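Local coordinates for protein DOA1 (PDB 3ODT) that probably binds ubiquitin through its WD40 beta-propeller domain and regulates the turnover of F-box proteins, at residues S144-N156 with D185-H197. Numbering follows the deposited sequence.
Sequences SVWDAKVVSFSEN and DVVRHLAVVDDGH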
loop_
_atom_site.group_PDB
_atom_site.type_symbol
_atom_site.label_atom_id
_atom_site.label_comp_id
_atom_site.label_asym_id
_atom_site.label_seq_id
_atom_site.Cartn_x
_atom_site.Cartn_y
_atom_site.Cartn_z
ATOM N N SER A 144 11.293 10.597 7.188
ATOM C CA SER A 144 10.692 9.285 6.989
ATOM C C SER A 144 10.333 9.037 5.539
ATOM O O SER A 144 9.850 9.931 4.851
ATOM C CB SER A 144 9.440 9.164 7.841
ATOM O OG SER A 144 9.792 9.217 9.200
ATOM N N VAL A 145 10.536 7.808 5.113
ATOM C CA VAL A 145 10.170 7.333 3.795
ATOM C C VAL A 145 8.849 6.576 3.931
ATOM O O VAL A 145 8.779 5.469 4.475
ATOM C CB VAL A 145 11.276 6.451 3.212
ATOM C CG1 VAL A 145 10.807 5.806 1.905
ATOM C CG2 VAL A 145 12.550 7.266 2.992
ATOM N N TRP A 146 7.785 7.234 3.487
ATOM C CA TRP A 146 6.442 6.699 3.641
ATOM C C TRP A 146 6.112 5.627 2.623
ATOM O O TRP A 146 5.251 4.763 2.890
ATOM C CB TRP A 146 5.426 7.824 3.524
ATOM C CG TRP A 146 5.247 8.528 4.841
ATOM C CD1 TRP A 146 5.667 9.786 5.170
ATOM C CD2 TRP A 146 4.588 8.005 5.991
ATOM N NE1 TRP A 146 5.295 10.079 6.462
ATOM C CE2 TRP A 146 4.620 9.007 6.980
ATOM C CE3 TRP A 146 3.922 6.799 6.261
ATOM C CZ2 TRP A 146 4.051 8.833 8.232
ATOM C CZ3 TRP A 146 3.356 6.626 7.517
ATOM C CH2 TRP A 146 3.410 7.655 8.478
ATOM N N ASP A 147 6.756 5.658 1.452
ATOM C CA ASP A 147 6.517 4.632 0.450
ATOM C C ASP A 147 7.725 4.427 -0.438
ATOM O O ASP A 147 8.554 5.304 -0.589
ATOM C CB ASP A 147 5.281 4.962 -0.389
ATOM C CG ASP A 147 4.742 3.733 -1.125
ATOM O OD1 ASP A 147 4.973 2.601 -0.664
ATOM O OD2 ASP A 147 4.117 3.896 -2.201
ATOM N N ALA A 148 7.782 3.247 -1.039
ATOM C CA ALA A 148 8.850 2.840 -1.935
ATOM C C ALA A 148 8.270 1.807 -2.895
ATOM O O ALA A 148 7.516 0.887 -2.496
ATOM C CB ALA A 148 10.058 2.243 -1.155
ATOM N N LYS A 149 8.609 1.969 -4.161
ATOM C CA LYS A 149 8.099 1.115 -5.233
ATOM C C LYS A 149 9.192 0.781 -6.225
ATOM O O LYS A 149 10.113 1.583 -6.462
ATOM C CB LYS A 149 6.971 1.816 -5.970
ATOM C CG LYS A 149 5.712 2.039 -5.163
ATOM C CD LYS A 149 5.031 0.740 -4.776
ATOM C CE LYS A 149 3.530 0.927 -4.533
ATOM N NZ LYS A 149 3.201 1.488 -3.210
ATOM N N VAL A 150 9.073 -0.392 -6.812
ATOM C CA VAL A 150 9.937 -0.777 -7.895
ATOM C C VAL A 150 9.418 -0.122 -9.192
ATOM O O VAL A 150 8.247 -0.254 -9.547
ATOM C CB VAL A 150 9.938 -2.312 -8.066
ATOM C CG1 VAL A 150 10.728 -2.701 -9.328
ATOM C CG2 VAL A 150 10.527 -2.982 -6.832
ATOM N N VAL A 151 10.291 0.588 -9.885
ATOM C CA VAL A 151 9.971 1.122 -11.207
ATOM C C VAL A 151 10.296 0.066 -12.270
ATOM O O VAL A 151 9.466 -0.265 -13.115
ATOM C CB VAL A 151 10.756 2.406 -11.453
ATOM C CG1 VAL A 151 10.569 2.883 -12.900
ATOM C CG2 VAL A 151 10.294 3.488 -10.469
ATOM N N SER A 152 11.505 -0.474 -12.204
ATOM C CA SER A 152 11.961 -1.503 -13.136
ATOM C C SER A 152 12.916 -2.471 -12.434
ATOM O O SER A 152 14.011 -2.073 -12.005
ATOM C CB SER A 152 12.675 -0.862 -14.321
ATOM O OG SER A 152 13.326 -1.860 -15.083
ATOM N N PHE A 153 12.518 -3.743 -12.322
ATOM C CA PHE A 153 13.386 -4.725 -11.665
ATOM C C PHE A 153 14.649 -4.939 -12.500
ATOM O O PHE A 153 15.726 -5.135 -11.954
ATOM C CB PHE A 153 12.663 -6.065 -11.373
ATOM C CG PHE A 153 12.702 -7.037 -12.510
ATOM C CD1 PHE A 153 13.720 -7.972 -12.607
ATOM C CD2 PHE A 153 11.739 -6.991 -13.504
ATOM C CE1 PHE A 153 13.773 -8.850 -13.655
ATOM C CE2 PHE A 153 11.776 -7.884 -14.572
ATOM C CZ PHE A 153 12.792 -8.812 -14.649
ATOM N N SER A 154 14.534 -4.853 -13.818
ATOM C CA SER A 154 15.680 -5.133 -14.676
ATOM C C SER A 154 16.687 -3.979 -14.744
ATOM O O SER A 154 17.866 -4.211 -14.968
ATOM C CB SER A 154 15.212 -5.507 -16.079
ATOM O OG SER A 154 14.693 -4.381 -16.763
ATOM N N GLU A 155 16.234 -2.742 -14.564
ATOM C CA GLU A 155 17.155 -1.603 -14.544
ATOM C C GLU A 155 17.531 -1.219 -13.117
ATOM O O GLU A 155 18.270 -0.254 -12.912
ATOM C CB GLU A 155 16.522 -0.388 -15.220
ATOM C CG GLU A 155 16.188 -0.582 -16.682
ATOM C CD GLU A 155 15.618 0.678 -17.324
ATOM O OE1 GLU A 155 16.378 1.652 -17.513
ATOM O OE2 GLU A 155 14.408 0.704 -17.630
ATOM N N ASN A 156 17.016 -1.958 -12.138
ATOM C CA ASN A 156 17.196 -1.614 -10.734
ATOM C C ASN A 156 16.814 -0.185 -10.466
ATOM O O ASN A 156 17.569 0.558 -9.835
ATOM C CB ASN A 156 18.639 -1.872 -10.301
ATOM C CG ASN A 156 18.995 -3.320 -10.393
ATOM O OD1 ASN A 156 18.248 -4.172 -9.944
ATOM N ND2 ASN A 156 20.135 -3.616 -10.994
ATOM N N ASP A 185 4.363 19.224 0.822
ATOM C CA ASP A 185 3.982 18.600 2.069
ATOM C C ASP A 185 4.464 17.160 1.993
ATOM O O ASP A 185 5.010 16.721 0.974
ATOM C CB ASP A 185 2.461 18.638 2.247
ATOM C CG ASP A 185 2.009 18.598 3.719
ATOM O OD1 ASP A 185 2.753 18.115 4.613
ATOM O OD2 ASP A 185 0.846 19.000 3.961
ATOM N N VAL A 186 4.279 16.446 3.087
ATOM C CA VAL A 186 4.702 15.065 3.215
ATOM C C VAL A 186 4.121 14.233 2.076
ATOM O O VAL A 186 2.920 14.299 1.817
ATOM C CB VAL A 186 4.174 14.525 4.544
ATOM C CG1 VAL A 186 4.362 13.019 4.630
ATOM C CG2 VAL A 186 4.779 15.297 5.746
ATOM N N VAL A 187 4.962 13.469 1.383
ATOM C CA VAL A 187 4.476 12.552 0.328
ATOM C C VAL A 187 4.264 11.181 0.953
ATOM O O VAL A 187 5.169 10.645 1.610
ATOM C CB VAL A 187 5.436 12.468 -0.861
ATOM C CG1 VAL A 187 4.745 11.796 -2.023
ATOM C CG2 VAL A 187 5.854 13.869 -1.275
ATOM N N ARG A 188 3.060 10.644 0.789
ATOM C CA ARG A 188 2.644 9.472 1.525
ATOM C C ARG A 188 2.642 8.178 0.713
ATOM O O ARG A 188 2.811 7.082 1.262
ATOM C CB ARG A 188 1.240 9.686 2.070
ATOM C CG ARG A 188 1.124 10.744 3.161
ATOM C CD ARG A 188 1.862 10.354 4.389
ATOM N NE ARG A 188 1.303 9.221 5.156
ATOM C CZ ARG A 188 0.743 9.310 6.359
ATOM N NH1 ARG A 188 0.560 10.508 6.951
ATOM N NH2 ARG A 188 0.345 8.196 6.972
ATOM N N HIS A 189 2.410 8.277 -0.591
ATOM C CA HIS A 189 2.286 7.046 -1.362
ATOM C C HIS A 189 2.517 7.246 -2.840
ATOM O O HIS A 189 2.390 8.351 -3.369
ATOM C CB HIS A 189 0.912 6.373 -1.112
ATOM C CG HIS A 189 1.020 4.884 -0.966
ATOM N ND1 HIS A 189 1.598 4.284 0.131
ATOM C CD2 HIS A 189 0.644 3.871 -1.789
ATOM C CE1 HIS A 189 1.574 2.975 -0.024
ATOM N NE2 HIS A 189 1.010 2.693 -1.190
ATOM N N LEU A 190 2.828 6.139 -3.501
ATOM C CA LEU A 190 3.185 6.108 -4.898
ATOM C C LEU A 190 2.507 4.949 -5.616
ATOM O O LEU A 190 2.336 3.875 -5.042
ATOM C CB LEU A 190 4.690 5.954 -5.047
ATOM C CG LEU A 190 5.628 6.979 -4.412
ATOM C CD1 LEU A 190 7.053 6.464 -4.413
ATOM C CD2 LEU A 190 5.518 8.283 -5.172
ATOM N N ALA A 191 2.186 5.136 -6.885
ATOM C CA ALA A 191 1.855 4.019 -7.773
ATOM C C ALA A 191 2.540 4.262 -9.115
ATOM O O ALA A 191 2.462 5.380 -9.664
ATOM C CB ALA A 191 0.355 3.882 -7.985
ATOM N N VAL A 192 3.332 3.291 -9.550
ATOM C CA VAL A 192 3.999 3.373 -10.838
ATOM C C VAL A 192 3.043 2.960 -11.973
ATOM O O VAL A 192 2.502 1.865 -11.986
ATOM C CB VAL A 192 5.280 2.518 -10.840
ATOM C CG1 VAL A 192 5.967 2.556 -12.220
ATOM C CG2 VAL A 192 6.196 2.962 -9.694
ATOM N N VAL A 193 2.802 3.870 -12.898
ATOM C CA VAL A 193 1.953 3.571 -14.043
ATOM C C VAL A 193 2.741 2.756 -15.091
ATOM O O VAL A 193 2.324 1.677 -15.534
ATOM C CB VAL A 193 1.418 4.861 -14.646
ATOM C CG1 VAL A 193 0.589 4.588 -15.911
ATOM C CG2 VAL A 193 0.591 5.632 -13.631
ATOM N N ASP A 194 3.918 3.254 -15.425
ATOM C CA ASP A 194 4.843 2.594 -16.328
ATOM C C ASP A 194 6.192 3.250 -16.130
ATOM O O ASP A 194 6.365 4.094 -15.226
ATOM C CB ASP A 194 4.361 2.683 -17.779
ATOM C CG ASP A 194 4.118 4.110 -18.247
ATOM O OD1 ASP A 194 4.837 5.049 -17.804
ATOM O OD2 ASP A 194 3.188 4.289 -19.065
ATOM N N ASP A 195 7.177 2.871 -16.950
ATOM C CA ASP A 195 8.550 3.356 -16.754
ATOM C C ASP A 195 8.634 4.877 -16.829
ATOM O O ASP A 195 9.600 5.473 -16.368
ATOM C CB ASP A 195 9.486 2.760 -17.804
ATOM C CG ASP A 195 9.836 1.315 -17.513
ATOM O OD1 ASP A 195 9.314 0.743 -16.543
ATOM O OD2 ASP A 195 10.635 0.740 -18.272
ATOM N N GLY A 196 7.625 5.503 -17.428
ATOM C CA GLY A 196 7.681 6.933 -17.687
ATOM C C GLY A 196 6.717 7.792 -16.892
ATOM O O GLY A 196 6.688 8.996 -17.082
ATOM N N HIS A 197 5.934 7.185 -16.010
ATOM C CA HIS A 197 4.929 7.925 -15.286
ATOM C C HIS A 197 4.642 7.292 -13.932
ATOM O O HIS A 197 4.616 6.068 -13.800
ATOM C CB HIS A 197 3.619 7.946 -16.081
ATOM C CG HIS A 197 3.778 8.486 -17.459
ATOM N ND1 HIS A 197 4.185 7.703 -18.510
ATOM C CD2 HIS A 197 3.603 9.734 -17.951
ATOM C CE1 HIS A 197 4.267 8.450 -19.600
ATOM N NE2 HIS A 197 3.911 9.681 -19.288
#
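The guanidinium of R188 lies flat on the indole of W146, the planes 18° apart and CZ 3.7 Å from the centroid of the six-membered ring, a cation-pi stack. The arginine's bend at chi2 sets CD over the five-membered ring in a CH-pi contact, and that at chi3 lays the guanidinium on the six-membered ring; the long, flexible chain and broad ring suit each other. V186 CG1 packs on W146 CD1 at 3.5 Å. With an alanine at W146, the R188 guanidinium would probably lose its aromatic platform, held mainly by a weak bond from NH1 to N203, and V186 CG1 the indole carbon it packs on. Farther along, D147 stacks its carboxylate on the H189 ring, and OD2 takes two donors: the amide of L190 on its anti lone pair (N to OD2 2.9 Å) and K149 NZ on its syn one, in a salt bridge of 2.8 Å. The acid thus links strands sharing no backbone ladder, and the lysine probably offsets its charge while giving L190 O a weak bond. V151 CG2 and V192 CG2 meet at 4.2 Å, branched apolar groups suited to the blade interface. Strands 145-150 and 187-194, nearly parallel at 10°, are the innermost strands of adjacent propeller blades, flanked by strands 107-113 and 228-233 of the next blades round the channel.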